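Local coordinates for kinesin-like protein Nod (Drosophila melanogaster, PDB 3DC4), which binds microtubules and hydrolyses ATP through its kinesin motor domain, the part present here, and is required for segregating non-exchange chromosomes in meiosis, at residues A[132-135]-A[136-139]; A[313-316]-A[317-320]. One frame throughout, in Å; residues are numbered along the deposited sequence.

Contact 1 of 2, residues A[132-135]-A[136-139]; sequences LGDI and FERV
Leu132 and Phe136, one helical turn apart, illustrate how an i to i+4 pair can join backbone and side chain in a single contact. The backbone part is regular alpha-helix: Phe136 N donates to Leu132 O at 3.0 Å, with an N-H...O angle of 168°, and the same step is repeated from Glu137 to Gly133, from Arg138 to Asp134 and from Val139 to Ile135.

The apolar part is a CH-pi contact. Leu132 extends outward from the helix, and the Phe136 side chain, with CG beside the backbone N and opposite the carbonyl carbon (chi1 -75°), reaches back over it. Leu132 CD1 thereby meets one face of the Phe136 ring, 3.9 Å from the ring centroid but displaced toward the rim. Leu132 CG also packs against Phe136 CE2 at 3.4 Å. Elsewhere on the helix Ile135 and Val139 lie side by side and point the same way, their CG2 atoms a looser 4.2 Å apart.

Charged groups occupy another side. Asp134 OD1 and Glu137 OE2 approach to 4.5 Å, a like-charge pair that is probably mildly unfavourable. Arg138 leaves its own turn as an extended chain, its CG passing Asp134 O at 3.2 Å, and its NH1 forms a salt bridge with Asp88; Asp134 OD2 is bonded to Tyr79 OH.

These residues belong to helix 127-141 of the motor domain. Arg138 and Asp134 pack on helix 84-92, Leu132 meets helix 192-204, and both Leu132 and Ile135 rest on Ile226 of strand 220-229.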
loop_
_atom_site.group_PDB
_atom_site.type_symbol
_atom_site.label_atom_id
_atom_site.label_comp_id
_atom_site.label_asym_id
_atom_site.label_seq_id
_atom_site.Cartn_x
_atom_site.Cartn_y
_atom_site.Cartn_z
ATOM N N LEU A 132 7.641 2.212 10.365
ATOM C CA LEU A 132 9.027 1.899 10.686
ATOM C C LEU A 132 9.309 2.195 12.156
ATOM O O LEU A 132 10.012 1.439 12.832
ATOM C CB LEU A 132 9.973 2.704 9.791
ATOM C CG LEU A 132 11.469 2.440 10.009
ATOM C CD1 LEU A 132 11.786 0.978 9.684
ATOM C CD2 LEU A 132 12.281 3.369 9.105
ATOM N N GLY A 133 8.751 3.297 12.650
ATOM C CA GLY A 133 8.939 3.661 14.044
ATOM C C GLY A 133 8.448 2.577 14.988
ATOM O O GLY A 133 9.167 2.192 15.905
ATOM N N ASP A 134 7.233 2.077 14.766
ATOM C CA ASP A 134 6.676 1.031 15.623
ATOM C C ASP A 134 7.380 -0.313 15.445
ATOM O O ASP A 134 7.416 -1.129 16.366
ATOM C CB ASP A 134 5.168 0.877 15.373
ATOM C CG ASP A 134 4.355 2.019 15.976
ATOM O OD1 ASP A 134 4.551 2.317 17.176
ATOM O OD2 ASP A 134 3.517 2.615 15.262
ATOM N N ILE A 135 7.929 -0.545 14.257
ATOM C CA ILE A 135 8.650 -1.779 13.984
ATOM C C ILE A 135 9.927 -1.791 14.821
ATOM O O ILE A 135 10.224 -2.778 15.496
ATOM C CB ILE A 135 9.007 -1.887 12.491
ATOM C CG1 ILE A 135 7.734 -2.152 11.680
ATOM C CG2 ILE A 135 10.027 -3.005 12.262
ATOM C CD1 ILE A 135 7.935 -2.058 10.186
ATOM N N PHE A 136 10.673 -0.690 14.792
ATOM C CA PHE A 136 11.908 -0.601 15.564
ATOM C C PHE A 136 11.614 -0.771 17.049
ATOM O O PHE A 136 12.286 -1.533 17.747
ATOM C CB PHE A 136 12.601 0.754 15.356
ATOM C CG PHE A 136 13.310 0.900 14.029
ATOM C CD1 PHE A 136 13.955 -0.180 13.433
ATOM C CD2 PHE A 136 13.386 2.143 13.409
ATOM C CE1 PHE A 136 14.665 -0.020 12.241
ATOM C CE2 PHE A 136 14.094 2.312 12.218
ATOM C CZ PHE A 136 14.734 1.231 11.634
ATOM N N GLU A 137 10.604 -0.055 17.529
ATOM C CA GLU A 137 10.233 -0.109 18.936
ATOM C C GLU A 137 9.951 -1.526 19.426
ATOM O O GLU A 137 10.461 -1.948 20.463
ATOM C CB GLU A 137 9.015 0.782 19.177
ATOM C CG GLU A 137 8.536 0.806 20.609
ATOM C CD GLU A 137 7.489 1.873 20.833
ATOM O OE1 GLU A 137 7.807 3.065 20.628
ATOM O OE2 GLU A 137 6.349 1.522 21.207
ATOM N N ARG A 138 9.142 -2.262 18.674
ATOM C CA ARG A 138 8.801 -3.626 19.057
ATOM C C ARG A 138 9.976 -4.581 18.906
ATOM O O ARG A 138 10.090 -5.557 19.646
ATOM C CB ARG A 138 7.613 -4.115 18.236
ATOM C CG ARG A 138 6.368 -3.282 18.454
ATOM C CD ARG A 138 5.218 -3.797 17.625
ATOM N NE ARG A 138 4.011 -3.006 17.828
ATOM C CZ ARG A 138 2.857 -3.243 17.217
ATOM N NH1 ARG A 138 2.754 -4.251 16.363
ATOM N NH2 ARG A 138 1.807 -2.473 17.456
ATOM N N VAL A 139 10.848 -4.304 17.944
ATOM C CA VAL A 139 12.022 -5.140 17.733
ATOM C C VAL A 139 13.002 -4.937 18.884
ATOM O O VAL A 139 13.653 -5.880 19.324
ATOM C CB VAL A 139 12.733 -4.798 16.401
ATOM C CG1 VAL A 139 14.116 -5.429 16.367
ATOM C CG2 VAL A 139 11.905 -5.307 15.223
#

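Contact 2 of 2, residues A[313-316]-A[317-320]; sequences SPHQ and CDLS
Ser313 OG plays two parts at once: it accepts a hydrogen bond from His315 N at 3.2 Å, closing an ST turn, and gives its own proton to Asp318 OD2 at 2.6 Å. The turn shows how a single hydroxyl can organise a strand-to-helix connection, here the loop from strand 305-312 to helix 319-335 of the kinesin motor domain. A chi1 of 175° turns the hydroxyl away from the serine's own N and beside its carbonyl carbon, toward His315 N and Asp318, whose OD2 it meets on the anti side of the carboxylate, 16° out of its plane. The hydroxyl thus ties the loop to the N-cap position, where the Asp318 side chain makes no capping bond of its own. An alanine in place of Ser313 would remove the hydroxyl that both bonds share, and is likely to leave His315 N without its acceptor and the Asp318 carboxylate freer to turn.

Asp318 OD2 also sits near the plane of the His315 ring, at its edge, 3.6 Å from CD2; ring and carboxylate are turned 63° from one another. Pro314 CG lies over one face of the same imidazole, and Tyr33 packs against it edge-to-face. The Asp318 side chain also approaches that of Gln103, a residue of the ADP pocket, which places this loop beside the nucleotide site.

Two i to i+3 backbone bonds, Asp318 N to His315 O and Leu319 N to Gln316 O, wind the chain in 3-10 fashion into helix 319-335. In both, the donor stands well above the carbonyl plane. Gln316 and Leu319 lie side by side, the glutamine chain bent at chi2 to bring NE2 within 3.5 Å of Leu319 CD2.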
loop_
_atom_site.group_PDB
_atom_site.type_symbol
_atom_site.label_atom_id
_atom_site.label_comp_id
_atom_site.label_asym_id
_atom_site.label_seq_id
_atom_site.Cartn_x
_atom_site.Cartn_y
_atom_site.Cartn_z
ATOM N N SER A 313 -11.388 12.431 -4.320
ATOM C CA SER A 313 -11.566 13.866 -4.329
ATOM C C SER A 313 -12.990 14.194 -3.882
ATOM O O SER A 313 -13.930 13.458 -4.182
ATOM C CB SER A 313 -11.349 14.396 -5.745
ATOM O OG SER A 313 -11.634 15.775 -5.802
ATOM N N PRO A 314 -13.158 15.277 -3.117
ATOM C CA PRO A 314 -14.487 15.680 -2.649
ATOM C C PRO A 314 -15.114 16.644 -3.654
ATOM O O PRO A 314 -16.236 17.116 -3.466
ATOM C CB PRO A 314 -14.179 16.372 -1.332
ATOM C CG PRO A 314 -12.889 17.067 -1.652
ATOM C CD PRO A 314 -12.109 15.976 -2.351
ATOM N N HIS A 315 -14.370 16.930 -4.716
ATOM C CA HIS A 315 -14.802 17.871 -5.753
ATOM C C HIS A 315 -15.749 17.290 -6.792
ATOM O O HIS A 315 -15.528 16.198 -7.315
ATOM C CB HIS A 315 -13.581 18.449 -6.471
ATOM C CG HIS A 315 -12.506 18.934 -5.551
ATOM N ND1 HIS A 315 -12.738 19.852 -4.546
ATOM C CD2 HIS A 315 -11.188 18.634 -5.487
ATOM C CE1 HIS A 315 -11.609 20.093 -3.907
ATOM N NE2 HIS A 315 -10.652 19.366 -4.458
ATOM N N GLN A 316 -16.788 18.053 -7.112
ATOM C CA GLN A 316 -17.790 17.642 -8.087
ATOM C C GLN A 316 -17.175 17.317 -9.447
ATOM O O GLN A 316 -17.595 16.371 -10.113
ATOM C CB GLN A 316 -18.843 18.753 -8.237
ATOM C CG GLN A 316 -19.995 18.419 -9.172
ATOM C CD GLN A 316 -20.827 17.246 -8.684
ATOM O OE1 GLN A 316 -21.239 17.201 -7.523
ATOM N NE2 GLN A 316 -21.086 16.292 -9.574
ATOM N N CYS A 317 -16.169 18.092 -9.851
ATOM C CA CYS A 317 -15.509 17.894 -11.141
ATOM C C CYS A 317 -14.803 16.545 -11.254
ATOM O O CYS A 317 -14.508 16.081 -12.357
ATOM C CB CYS A 317 -14.494 19.022 -11.408
ATOM S SG CYS A 317 -13.104 19.110 -10.220
ATOM N N ASP A 318 -14.538 15.913 -10.117
ATOM C CA ASP A 318 -13.865 14.620 -10.120
ATOM C C ASP A 318 -14.821 13.475 -9.816
ATOM O O ASP A 318 -14.373 12.362 -9.552
ATOM C CB ASP A 318 -12.743 14.606 -9.079
ATOM C CG ASP A 318 -11.740 15.715 -9.289
ATOM O OD1 ASP A 318 -11.287 15.888 -10.440
ATOM O OD2 ASP A 318 -11.396 16.403 -8.306
ATOM N N LEU A 319 -16.124 13.741 -9.875
ATOM C CA LEU A 319 -17.137 12.731 -9.570
ATOM C C LEU A 319 -16.920 11.400 -10.270
ATOM O O LEU A 319 -16.989 10.343 -9.648
ATOM C CB LEU A 319 -18.535 13.251 -9.933
ATOM C CG LEU A 319 -19.635 12.230 -9.640
ATOM C CD1 LEU A 319 -19.628 11.901 -8.147
ATOM C CD2 LEU A 319 -21.005 12.779 -10.053
ATOM N N SER A 320 -16.658 11.461 -11.569
ATOM C CA SER A 320 -16.461 10.262 -12.368
ATOM C C SER A 320 -15.270 9.423 -11.899
ATOM O O SER A 320 -15.355 8.200 -11.813
ATOM C CB SER A 320 -16.276 10.660 -13.830
ATOM O OG SER A 320 -16.306 9.529 -14.672
#

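Overall arrangement
Both contacts are local ones within a single kinesin motor domain, contact 1 coming first along the chain and contact 2 near its end. They lie on opposite sides of the chain's centre, their own centres 38 Å apart and their nearest atoms about 26 Å apart, so neither touches the other. What links them is the large mixed sheet: helix 127-141, which carries contact 1, packs on strand 220-229, whereas contact 2 follows directly from strand 305-312. The motor's nucleotide site is near 313-320, with the His315 side chain about 9 Å from bound ADP, while 132-139 belongs to helix packing away from that site.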